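Local atomic coordinates of putative alpha KG dependent 2,4-D dioxygenase (Burkholderia xenovorans, PDB entry 5J92), a protein that binds a single iron(II) ion and probably acts as a 2-oxoglutarate-dependent dioxygenase of the TauD/TfdA family. Residues Trp121-Ser126 with Ser216-Ser221; Ala132-Leu137 with Leu261-Asn266; Thr149-Met154 with Arg267-Arg272. All blocks are in the same frame, centred on the assembly; numbering follows the deposited sequence.

Contact 1 of 3, residues Trp121-Ser126 with Ser216-Ser221; sequences WHSDAS and SLYLSS. With FE2 (Fe (II) ion), chain E.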
loop_
_atom_site.group_PDB
_atom_site.type_symbol
_atom_site.label_atom_id
_atom_site.label_comp_id
_atom_site.label_asym_id
_atom_site.label_seq_id
_atom_site.Cartn_x
_atom_site.Cartn_y
_atom_site.Cartn_z
ATOM N N TRP A 121 8.292 -0.907 -2.514
ATOM C CA TRP A 121 8.703 -2.311 -2.571
ATOM C C TRP A 121 9.001 -2.740 -4.003
ATOM O O TRP A 121 8.169 -2.571 -4.901
ATOM C CB TRP A 121 7.608 -3.220 -2.014
ATOM C CG TRP A 121 7.372 -3.149 -0.541
ATOM C CD1 TRP A 121 6.327 -2.537 0.091
ATOM C CD2 TRP A 121 8.174 -3.751 0.489
ATOM N NE1 TRP A 121 6.438 -2.718 1.461
ATOM C CE2 TRP A 121 7.565 -3.455 1.719
ATOM C CE3 TRP A 121 9.354 -4.513 0.482
ATOM C CZ2 TRP A 121 8.090 -3.893 2.940
ATOM C CZ3 TRP A 121 9.877 -4.953 1.705
ATOM C CH2 TRP A 121 9.239 -4.638 2.905
ATOM N N HIS A 122 10.181 -3.321 -4.224
ATOM C CA HIS A 122 10.535 -3.744 -5.576
ATOM C C HIS A 122 11.558 -4.876 -5.510
ATOM O O HIS A 122 12.133 -5.164 -4.459
ATOM C CB HIS A 122 11.063 -2.549 -6.379
ATOM C CG HIS A 122 12.312 -1.969 -5.809
ATOM N ND1 HIS A 122 12.323 -1.251 -4.630
ATOM C CD2 HIS A 122 13.598 -2.028 -6.231
ATOM C CE1 HIS A 122 13.561 -0.884 -4.351
ATOM N NE2 HIS A 122 14.354 -1.339 -5.306
ATOM N N SER A 123 11.754 -5.540 -6.646
ATOM C CA SER A 123 12.821 -6.517 -6.848
ATOM C C SER A 123 13.743 -5.988 -7.944
ATOM O O SER A 123 13.264 -5.575 -9.005
ATOM C CB SER A 123 12.256 -7.888 -7.236
ATOM O OG SER A 123 13.294 -8.857 -7.365
ATOM N N ASP A 124 15.051 -5.970 -7.673
ATOM C CA ASP A 124 16.002 -5.244 -8.521
ATOM C C ASP A 124 15.969 -5.699 -9.973
ATOM O O ASP A 124 16.100 -6.890 -10.268
ATOM C CB ASP A 124 17.420 -5.388 -7.976
ATOM C CG ASP A 124 17.644 -4.511 -6.766
ATOM O OD1 ASP A 124 16.706 -3.737 -6.485
ATOM O OD2 ASP A 124 18.721 -4.591 -6.121
ATOM N N ALA A 125 15.848 -4.724 -10.881
ATOM C CA ALA A 125 15.918 -4.936 -12.328
ATOM C C ALA A 125 14.889 -5.948 -12.836
ATOM O O ALA A 125 15.074 -6.544 -13.916
ATOM C CB ALA A 125 17.331 -5.349 -12.769
ATOM N N SER A 126 13.786 -6.130 -12.107
ATOM C CA SER A 126 12.700 -6.959 -12.619
ATOM C C SER A 126 12.106 -6.366 -13.890
ATOM O O SER A 126 11.383 -7.063 -14.610
ATOM C CB SER A 126 11.609 -7.138 -11.553
ATOM O OG SER A 126 10.854 -5.952 -11.337
ATOM N N SER A 216 7.664 -18.860 -5.149
ATOM C CA SER A 216 7.555 -17.495 -4.642
ATOM C C SER A 216 6.830 -16.624 -5.657
ATOM O O SER A 216 6.763 -16.948 -6.847
ATOM C CB SER A 216 8.940 -16.900 -4.324
ATOM O OG SER A 216 9.689 -16.671 -5.518
ATOM N N LEU A 217 6.309 -15.498 -5.173
ATOM C CA LEU A 217 5.645 -14.512 -6.016
ATOM C C LEU A 217 6.654 -13.499 -6.564
ATOM O O LEU A 217 7.456 -12.938 -5.813
ATOM C CB LEU A 217 4.550 -13.774 -5.227
ATOM C CG LEU A 217 3.343 -14.594 -4.760
ATOM C CD1 LEU A 217 2.426 -13.822 -3.786
ATOM C CD2 LEU A 217 2.559 -15.064 -5.989
ATOM N N TYR A 218 6.603 -13.249 -7.875
ATOM C CA TYR A 218 7.476 -12.250 -8.485
ATOM C C TYR A 218 6.801 -10.877 -8.427
ATOM O O TYR A 218 6.472 -10.263 -9.442
ATOM C CB TYR A 218 7.819 -12.631 -9.922
ATOM C CG TYR A 218 9.078 -11.981 -10.435
ATOM C CD1 TYR A 218 9.728 -11.003 -9.696
ATOM C CD2 TYR A 218 9.637 -12.364 -11.651
ATOM C CE1 TYR A 218 10.898 -10.422 -10.143
ATOM C CE2 TYR A 218 10.810 -11.787 -12.110
ATOM C CZ TYR A 218 11.437 -10.820 -11.353
ATOM O OH TYR A 218 12.607 -10.234 -11.799
ATOM N N LEU A 219 6.671 -10.360 -7.210
ATOM C CA LEU A 219 6.081 -9.044 -7.031
ATOM C C LEU A 219 7.154 -7.969 -7.161
ATOM O O LEU A 219 8.331 -8.206 -6.883
ATOM C CB LEU A 219 5.393 -8.934 -5.667
ATOM C CG LEU A 219 4.287 -9.974 -5.403
ATOM C CD1 LEU A 219 3.600 -9.700 -4.069
ATOM C CD2 LEU A 219 3.276 -9.992 -6.541
ATOM N N SER A 220 6.735 -6.787 -7.607
ATOM C CA SER A 220 7.642 -5.655 -7.704
ATOM C C SER A 220 6.821 -4.437 -8.069
ATOM O O SER A 220 5.840 -4.544 -8.809
ATOM C CB SER A 220 8.736 -5.892 -8.766
ATOM O OG SER A 220 9.682 -4.847 -8.758
ATOM N N SER A 221 7.251 -3.271 -7.582
ATOM C CA SER A 221 6.616 -2.044 -8.044
ATOM C C SER A 221 6.696 -1.912 -9.562
ATOM O O SER A 221 5.924 -1.147 -10.148
ATOM C CB SER A 221 7.269 -0.828 -7.393
ATOM O OG SER A 221 8.604 -0.700 -7.856
HETATM FE FE FE2 E . 16.773 -1.728 -5.077
HETATM O O HOH W 1 14.224 -9.057 -9.830
#
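The iron(II) ion takes two of its three protein ligands from one short loop: His-122 NE2 stands 2.5 Å from FE, and Asp-124 OD1 binds at the same length. Together with His-271 they make the HXD...H facial triad of the 2-oxoglutarate dioxygenases. The His-122 ring reaches the metal with CG in the crowded position between backbone N and carbonyl carbon (chi1 63°), and its ND1 is hydrogen-bonded to the carbonyl of Arg-120.

Segment 216-221 builds the shell behind these ligands. Ser-220 OG, anti to its own backbone N, faces Ser-123 N and accepts an almost straight bond from it (3.0 Å, 171°); this is the amide between the two ligand residues. The same oxygen is 3.6 Å from His-122 CB, while Ser-221 OG comes to 3.4 Å from that CB. Next to it in the chain, Ser-221 N donates to Trp-121 O in the carbonyl plane at 2.9 Å, with a bent angle of 134°.

The loop turns at Asp-124 itself, in a type II beta turn from Ser-123 to Ser-126. Tyr-218 reaches its phenol along this turn and sets OH 3.3 Å from Ser-126 CB. One water bridges the two segments, donating to Ser-123 OG and to Asp-124 O and meeting Tyr-218 OH at 2.8 Å. Ser-126 OG is hydrogen-bonded to His-222 ND1, and Ser-123 OG bonds to Asn-266 O.

Chemically, a neutral serine-and-water shell holds Ser-123 N and Asp-124 O. With OD1 on the iron and OD2 held by Ser-135 OG, the carboxylate is probably kept charged to balance the metal.

Contact 2 of 3, residues Ala132-Leu137 with Leu261-Asn266; sequences ARYSFL and LVMWDN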
loop_
_atom_site.group_PDB
_atom_site.type_symbol
_atom_site.label_atom_id
_atom_site.label_comp_id
_atom_site.label_asym_id
_atom_site.label_seq_id
_atom_site.Cartn_x
_atom_site.Cartn_y
_atom_site.Cartn_z
ATOM N N ALA A 132 18.171 -8.911 -11.755
ATOM C CA ALA A 132 19.265 -9.092 -10.821
ATOM C C ALA A 132 19.191 -10.465 -10.172
ATOM O O ALA A 132 18.114 -11.051 -10.025
ATOM C CB ALA A 132 19.222 -8.025 -9.721
ATOM N N ARG A 133 20.360 -10.986 -9.806
ATOM C CA ARG A 133 20.409 -12.165 -8.950
ATOM C C ARG A 133 20.569 -11.686 -7.506
ATOM O O ARG A 133 19.583 -11.362 -6.850
ATOM C CB ARG A 133 21.545 -13.096 -9.370
ATOM C CG ARG A 133 21.601 -14.409 -8.589
ATOM C CD ARG A 133 22.635 -15.353 -9.181
ATOM N NE ARG A 133 22.207 -15.875 -10.479
ATOM C CZ ARG A 133 22.994 -16.530 -11.324
ATOM N NH1 ARG A 133 24.269 -16.746 -11.024
ATOM N NH2 ARG A 133 22.503 -16.971 -12.476
ATOM N N TYR A 134 21.797 -11.588 -7.022
ATOM C CA TYR A 134 22.083 -11.035 -5.707
ATOM C C TYR A 134 22.423 -9.558 -5.828
ATOM O O TYR A 134 23.150 -9.148 -6.741
ATOM C CB TYR A 134 23.251 -11.759 -5.051
ATOM C CG TYR A 134 23.045 -13.240 -4.813
ATOM C CD1 TYR A 134 22.349 -13.686 -3.699
ATOM C CD2 TYR A 134 23.559 -14.193 -5.696
ATOM C CE1 TYR A 134 22.161 -15.032 -3.462
ATOM C CE2 TYR A 134 23.370 -15.551 -5.474
ATOM C CZ TYR A 134 22.673 -15.961 -4.346
ATOM O OH TYR A 134 22.473 -17.297 -4.081
ATOM N N SER A 135 21.921 -8.767 -4.887
ATOM C CA SER A 135 22.358 -7.391 -4.707
ATOM C C SER A 135 23.169 -7.295 -3.421
ATOM O O SER A 135 22.973 -8.081 -2.490
ATOM C CB SER A 135 21.162 -6.433 -4.667
ATOM O OG SER A 135 20.481 -6.404 -5.921
ATOM N N PHE A 136 24.103 -6.340 -3.382
ATOM C CA PHE A 136 25.022 -6.167 -2.265
ATOM C C PHE A 136 25.065 -4.699 -1.871
ATOM O O PHE A 136 25.166 -3.819 -2.738
ATOM C CB PHE A 136 26.441 -6.638 -2.621
ATOM C CG PHE A 136 26.510 -8.037 -3.177
ATOM C CD1 PHE A 136 26.162 -8.295 -4.502
ATOM C CD2 PHE A 136 26.943 -9.092 -2.381
ATOM C CE1 PHE A 136 26.222 -9.571 -5.017
ATOM C CE2 PHE A 136 27.008 -10.382 -2.890
ATOM C CZ PHE A 136 26.660 -10.621 -4.217
ATOM N N LEU A 137 25.006 -4.439 -0.562
ATOM C CA LEU A 137 25.044 -3.092 -0.008
ATOM C C LEU A 137 26.017 -3.090 1.160
ATOM O O LEU A 137 25.832 -3.845 2.119
ATOM C CB LEU A 137 23.659 -2.638 0.470
ATOM C CG LEU A 137 22.728 -1.816 -0.422
ATOM C CD1 LEU A 137 21.442 -1.460 0.330
ATOM C CD2 LEU A 137 23.418 -0.567 -0.962
ATOM N N LEU A 261 27.906 -5.739 5.515
ATOM C CA LEU A 261 27.724 -6.110 4.115
ATOM C C LEU A 261 26.466 -6.965 4.046
ATOM O O LEU A 261 26.432 -8.078 4.586
ATOM C CB LEU A 261 28.940 -6.853 3.567
ATOM C CG LEU A 261 29.176 -6.854 2.053
ATOM C CD1 LEU A 261 30.397 -7.689 1.720
ATOM C CD2 LEU A 261 27.990 -7.378 1.278
ATOM N N VAL A 262 25.438 -6.458 3.375
ATOM C CA VAL A 262 24.164 -7.158 3.264
ATOM C C VAL A 262 24.003 -7.602 1.818
ATOM O O VAL A 262 24.068 -6.781 0.889
ATOM C CB VAL A 262 22.976 -6.297 3.717
ATOM C CG1 VAL A 262 21.658 -7.060 3.499
ATOM C CG2 VAL A 262 23.134 -5.914 5.182
ATOM N N MET A 263 23.821 -8.905 1.644
ATOM C CA MET A 263 23.647 -9.552 0.354
ATOM C C MET A 263 22.261 -10.169 0.334
ATOM O O MET A 263 21.890 -10.878 1.281
ATOM C CB MET A 263 24.747 -10.601 0.156
ATOM C CG MET A 263 24.462 -11.738 -0.786
ATOM S SD MET A 263 25.810 -12.930 -0.628
ATOM C CE MET A 263 25.436 -14.040 -1.981
ATOM N N TRP A 264 21.456 -9.837 -0.690
ATOM C CA TRP A 264 20.100 -10.367 -0.747
ATOM C C TRP A 264 19.771 -10.902 -2.134
ATOM O O TRP A 264 20.260 -10.406 -3.156
ATOM C CB TRP A 264 19.041 -9.331 -0.283
ATOM C CG TRP A 264 18.765 -8.163 -1.218
ATOM C CD1 TRP A 264 17.844 -8.106 -2.233
ATOM C CD2 TRP A 264 19.398 -6.886 -1.185
ATOM N NE1 TRP A 264 17.882 -6.867 -2.851
ATOM C CE2 TRP A 264 18.826 -6.100 -2.218
ATOM C CE3 TRP A 264 20.402 -6.325 -0.390
ATOM C CZ2 TRP A 264 19.218 -4.793 -2.459
ATOM C CZ3 TRP A 264 20.794 -5.017 -0.644
ATOM C CH2 TRP A 264 20.207 -4.270 -1.668
ATOM N N ASP A 265 18.953 -11.951 -2.137
ATOM C CA ASP A 265 18.580 -12.693 -3.343
ATOM C C ASP A 265 17.274 -12.107 -3.874
ATOM O O ASP A 265 16.200 -12.335 -3.318
ATOM C CB ASP A 265 18.477 -14.181 -3.013
ATOM C CG ASP A 265 18.310 -15.068 -4.252
ATOM O OD1 ASP A 265 17.978 -14.541 -5.338
ATOM O OD2 ASP A 265 18.535 -16.297 -4.129
ATOM N N ASN A 266 17.369 -11.324 -4.954
ATOM C CA ASN A 266 16.181 -10.731 -5.556
ATOM C C ASN A 266 15.207 -11.773 -6.099
ATOM O O ASN A 266 14.035 -11.451 -6.320
ATOM C CB ASN A 266 16.590 -9.758 -6.665
ATOM C CG ASN A 266 17.329 -8.549 -6.124
ATOM O OD1 ASN A 266 16.708 -7.629 -5.621
ATOM N ND2 ASN A 266 18.654 -8.553 -6.219
#
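Backbone bonding comes first: strands 134-137 and 261-265 run antiparallel, their axes coming within 4.6 Å. Ser-135 with Trp-264 and Leu-137 with Val-262 are the hydrogen-bonded pairs, each joined by two N-H...O=C bonds; the straightest, Val-262 N to Leu-137 O, has an angle of 177°. Tyr-134/Asp-265 and Phe-136/Met-263 are non-hydrogen-bonded pairs.

Where the chain turns a corner at Arg-133, polar side-chain bonding takes over. Arg-133 O accepts two donors from Asn-266: the backbone N lies nearly along the C=O axis, and ND2 sits above the carbonyl plane at 3.0 Å. With its other hydrogen, ND2 donates to Ser-135 OG (2.8 Å), both acceptors lying close to the amide plane, so the carboxamide is fixed in rotation. Its OD1 receives the Asp-124 amide and a weak bond from Trp-264 NE1, and Ser-135 OG is also bonded to Asp-124 OD2, the carboxylate oxygen that does not bind the iron.

Aromatic contacts differ on the two faces. Ser-135 CB lies over one face of the Trp-264 indole, 3.6 Å from the centroid of its six-membered ring, a CH-pi contact, with Leu-137 CD1 at the edge by Trp-264 CH2. Opposite, the extended Met-263 runs alongside Phe-136, CG at 3.6 Å from CE2, and lays its methyl over the Tyr-134 face, CE 3.7 Å from the centroid. Its sulfur makes oblique Met-aromatic contacts with both rings.

These two strands lie inside the major sheet of the cupin-type fold, between strands 50-53 and 284-291. Helix 60-67 packs on Phe-136 and Leu-261, whereas Trp-264 turns to the His-271 and Phe-151 rings.

Contact 3 of 3, residues Thr149-Met154 with Arg267-Arg272; sequences TQFADM and RALMHR. With FE2 (Fe (II) ion), chain E.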
loop_
_atom_site.group_PDB
_atom_site.type_symbol
_atom_site.label_atom_id
_atom_site.label_comp_id
_atom_site.label_asym_id
_atom_site.label_seq_id
_atom_site.Cartn_x
_atom_site.Cartn_y
_atom_site.Cartn_z
ATOM N N THR A 149 16.718 -0.907 5.745
ATOM C CA THR A 149 16.319 -1.613 4.537
ATOM C C THR A 149 15.418 -2.759 4.980
ATOM O O THR A 149 15.758 -3.486 5.916
ATOM C CB THR A 149 17.515 -2.143 3.740
ATOM O OG1 THR A 149 18.441 -1.087 3.498
ATOM C CG2 THR A 149 17.052 -2.679 2.379
ATOM N N GLN A 150 14.254 -2.875 4.356
ATOM C CA GLN A 150 13.277 -3.886 4.714
ATOM C C GLN A 150 13.164 -4.910 3.594
ATOM O O GLN A 150 13.315 -4.579 2.413
ATOM C CB GLN A 150 11.906 -3.255 5.000
ATOM C CG GLN A 150 11.942 -2.221 6.112
ATOM C CD GLN A 150 10.557 -1.773 6.569
ATOM O OE1 GLN A 150 9.596 -1.739 5.790
ATOM N NE2 GLN A 150 10.453 -1.424 7.853
ATOM N N PHE A 151 12.911 -6.163 3.980
ATOM C CA PHE A 151 12.894 -7.282 3.048
ATOM C C PHE A 151 11.623 -8.079 3.268
ATOM O O PHE A 151 11.309 -8.449 4.403
ATOM C CB PHE A 151 14.131 -8.180 3.222
ATOM C CG PHE A 151 15.427 -7.463 2.990
ATOM C CD1 PHE A 151 15.947 -7.361 1.708
ATOM C CD2 PHE A 151 16.112 -6.865 4.050
ATOM C CE1 PHE A 151 17.144 -6.689 1.473
ATOM C CE2 PHE A 151 17.307 -6.190 3.832
ATOM C CZ PHE A 151 17.824 -6.102 2.534
ATOM N N ALA A 152 10.905 -8.351 2.184
ATOM C CA ALA A 152 9.655 -9.093 2.236
ATOM C C ALA A 152 9.836 -10.439 1.552
ATOM O O ALA A 152 10.264 -10.502 0.391
ATOM C CB ALA A 152 8.519 -8.296 1.597
ATOM N N ASP A 153 9.511 -11.510 2.273
ATOM C CA ASP A 153 9.752 -12.874 1.795
ATOM C C ASP A 153 8.634 -13.302 0.843
ATOM O O ASP A 153 7.510 -13.573 1.280
ATOM C CB ASP A 153 9.857 -13.822 2.985
ATOM C CG ASP A 153 10.326 -15.231 2.586
ATOM O OD1 ASP A 153 10.195 -15.611 1.393
ATOM O OD2 ASP A 153 10.819 -15.951 3.491
ATOM N N MET A 154 8.934 -13.359 -0.459
ATOM C CA MET A 154 7.945 -13.770 -1.454
ATOM C C MET A 154 7.667 -15.275 -1.443
ATOM O O MET A 154 6.653 -15.709 -2.015
ATOM C CB MET A 154 8.397 -13.355 -2.860
ATOM C CG MET A 154 8.535 -11.844 -3.063
ATOM S SD MET A 154 6.991 -10.961 -2.768
ATOM C CE MET A 154 7.249 -10.362 -1.126
ATOM N N ARG A 267 15.657 -13.012 -6.306
ATOM C CA ARG A 267 14.793 -14.068 -6.826
ATOM C C ARG A 267 13.760 -14.538 -5.815
ATOM O O ARG A 267 12.850 -15.276 -6.199
ATOM C CB ARG A 267 15.637 -15.263 -7.280
ATOM C CG ARG A 267 16.673 -14.910 -8.340
ATOM C CD ARG A 267 17.652 -16.045 -8.583
ATOM N NE ARG A 267 18.515 -16.297 -7.429
ATOM C CZ ARG A 267 19.563 -17.112 -7.460
ATOM N NH1 ARG A 267 19.870 -17.748 -8.590
ATOM N NH2 ARG A 267 20.303 -17.291 -6.370
ATOM N N ALA A 268 13.876 -14.124 -4.544
ATOM C CA ALA A 268 12.968 -14.552 -3.491
ATOM C C ALA A 268 12.382 -13.395 -2.693
ATOM O O ALA A 268 11.676 -13.638 -1.712
ATOM C CB ALA A 268 13.686 -15.505 -2.521
ATOM N N LEU A 269 12.663 -12.150 -3.066
ATOM C CA LEU A 269 12.355 -11.041 -2.181
ATOM C C LEU A 269 11.832 -9.844 -2.946
ATOM O O LEU A 269 11.996 -9.722 -4.162
ATOM C CB LEU A 269 13.593 -10.572 -1.400
ATOM C CG LEU A 269 14.262 -11.585 -0.487
ATOM C CD1 LEU A 269 15.671 -11.160 -0.228
ATOM C CD2 LEU A 269 13.449 -11.647 0.817
ATOM N N MET A 270 11.213 -8.957 -2.181
ATOM C CA MET A 270 11.120 -7.546 -2.482
ATOM C C MET A 270 11.862 -6.836 -1.362
ATOM O O MET A 270 12.056 -7.393 -0.269
ATOM C CB MET A 270 9.664 -7.064 -2.558
ATOM C CG MET A 270 8.969 -7.348 -3.894
ATOM S SD MET A 270 7.442 -6.422 -4.092
ATOM C CE MET A 270 6.573 -6.855 -2.598
ATOM N N HIS A 271 12.308 -5.623 -1.642
ATOM C CA HIS A 271 12.939 -4.836 -0.593
ATOM C C HIS A 271 12.602 -3.372 -0.821
ATOM O O HIS A 271 12.147 -2.975 -1.895
ATOM C CB HIS A 271 14.451 -5.033 -0.570
ATOM C CG HIS A 271 15.133 -4.433 -1.753
ATOM N ND1 HIS A 271 15.149 -5.044 -2.990
ATOM C CD2 HIS A 271 15.780 -3.255 -1.903
ATOM C CE1 HIS A 271 15.787 -4.270 -3.848
ATOM N NE2 HIS A 271 16.186 -3.184 -3.210
ATOM N N ARG A 272 12.855 -2.563 0.200
ATOM C CA ARG A 272 12.646 -1.131 0.073
ATOM C C ARG A 272 13.505 -0.440 1.111
ATOM O O ARG A 272 13.804 -1.016 2.157
ATOM C CB ARG A 272 11.171 -0.743 0.265
ATOM C CG ARG A 272 10.677 -0.898 1.710
ATOM C CD ARG A 272 9.215 -0.475 1.891
ATOM N NE ARG A 272 8.814 -0.587 3.300
ATOM C CZ ARG A 272 7.710 -0.048 3.812
ATOM N NH1 ARG A 272 6.898 0.630 3.028
ATOM N NH2 ARG A 272 7.428 -0.173 5.114
HETATM FE FE FE2 E . 16.773 -1.728 -5.077
#
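At the edge of the Arg-272 guanidinium lies the carboxamide of Gln-150, the two planes turned 30° apart. The two residues are a hydrogen-bonded pair of antiparallel strands in the minor sheet of the double-stranded beta-helix (jelly-roll) core of this family. Two nitrogens grip one oxygen side-on: Arg-272 NH2 donates to Gln-150 OE1 at 2.8 Å along a lone pair, and NE donates to that same OE1 at 2.9 Å from above the amide plane. The His-271 and Phe-151 side chains run side by side, pointing the same way; Phe-151 CD1 meets His-271 CB at 3.6 Å, an oblique contact. Both rings also meet the indole of Trp-264, and the His-271 ring meets that of His-122.

In this sheet 149-153 is the middle strand between 251-254 and 269-273, and Ala-152/Met-270 is the second hydrogen-bonded pair. Phe-151, Leu-269 and His-271 face the inside of the fold, where Val-50 and Trp-264 are among their neighbours. His-271, with CG in the crowded position (chi1 69°), directs NE2 to the iron at 2.4 Å. This is the third protein ligand, beside His-122 and Asp-124.

On the other face, Arg-272 runs extended from CG to NE along Gln-150. Its NH1 forms a salt bridge with Glu-243 of the second subunit, while Gln-150 NE2 bonds to Ser-253 OG, so the pair ties the sheet to the dimer contact. Trp-121 covers part of this face.

Where the strand gives way to helix 154-159, Asp-153 is the N-cap, its OD1 accepting from Ala-156 N and its OD2 paired with Arg-155, and Met-154 N bonds to Ala-268 O. Met-154, bent at chi2 and chi3, crosses Met-270 obliquely, bringing the two CE methyls to 3.9 Å.

How the contacts relate
From the N terminus the chain passes first through 121-126, then segments 132-137 and 149-154; each finds its partner only after a long excursion. Contact 1 closes first, over 89 intervening residues, when 216-221 returns to the iron loop. Contact 2 closes next as 261-266 joins 132-137, and contact 3 last, as 267-272 follows directly and pairs with 149-154. All three loops cross rather than nest. Contact 2 belongs to the major sheet, contact 3 to the minor one, and contact 1 to the loops at the metal end. His-122 O to His-271 N joins contacts 1 and 3, and Asp-124 OD2 to Ser-135 OG joins contacts 1 and 2.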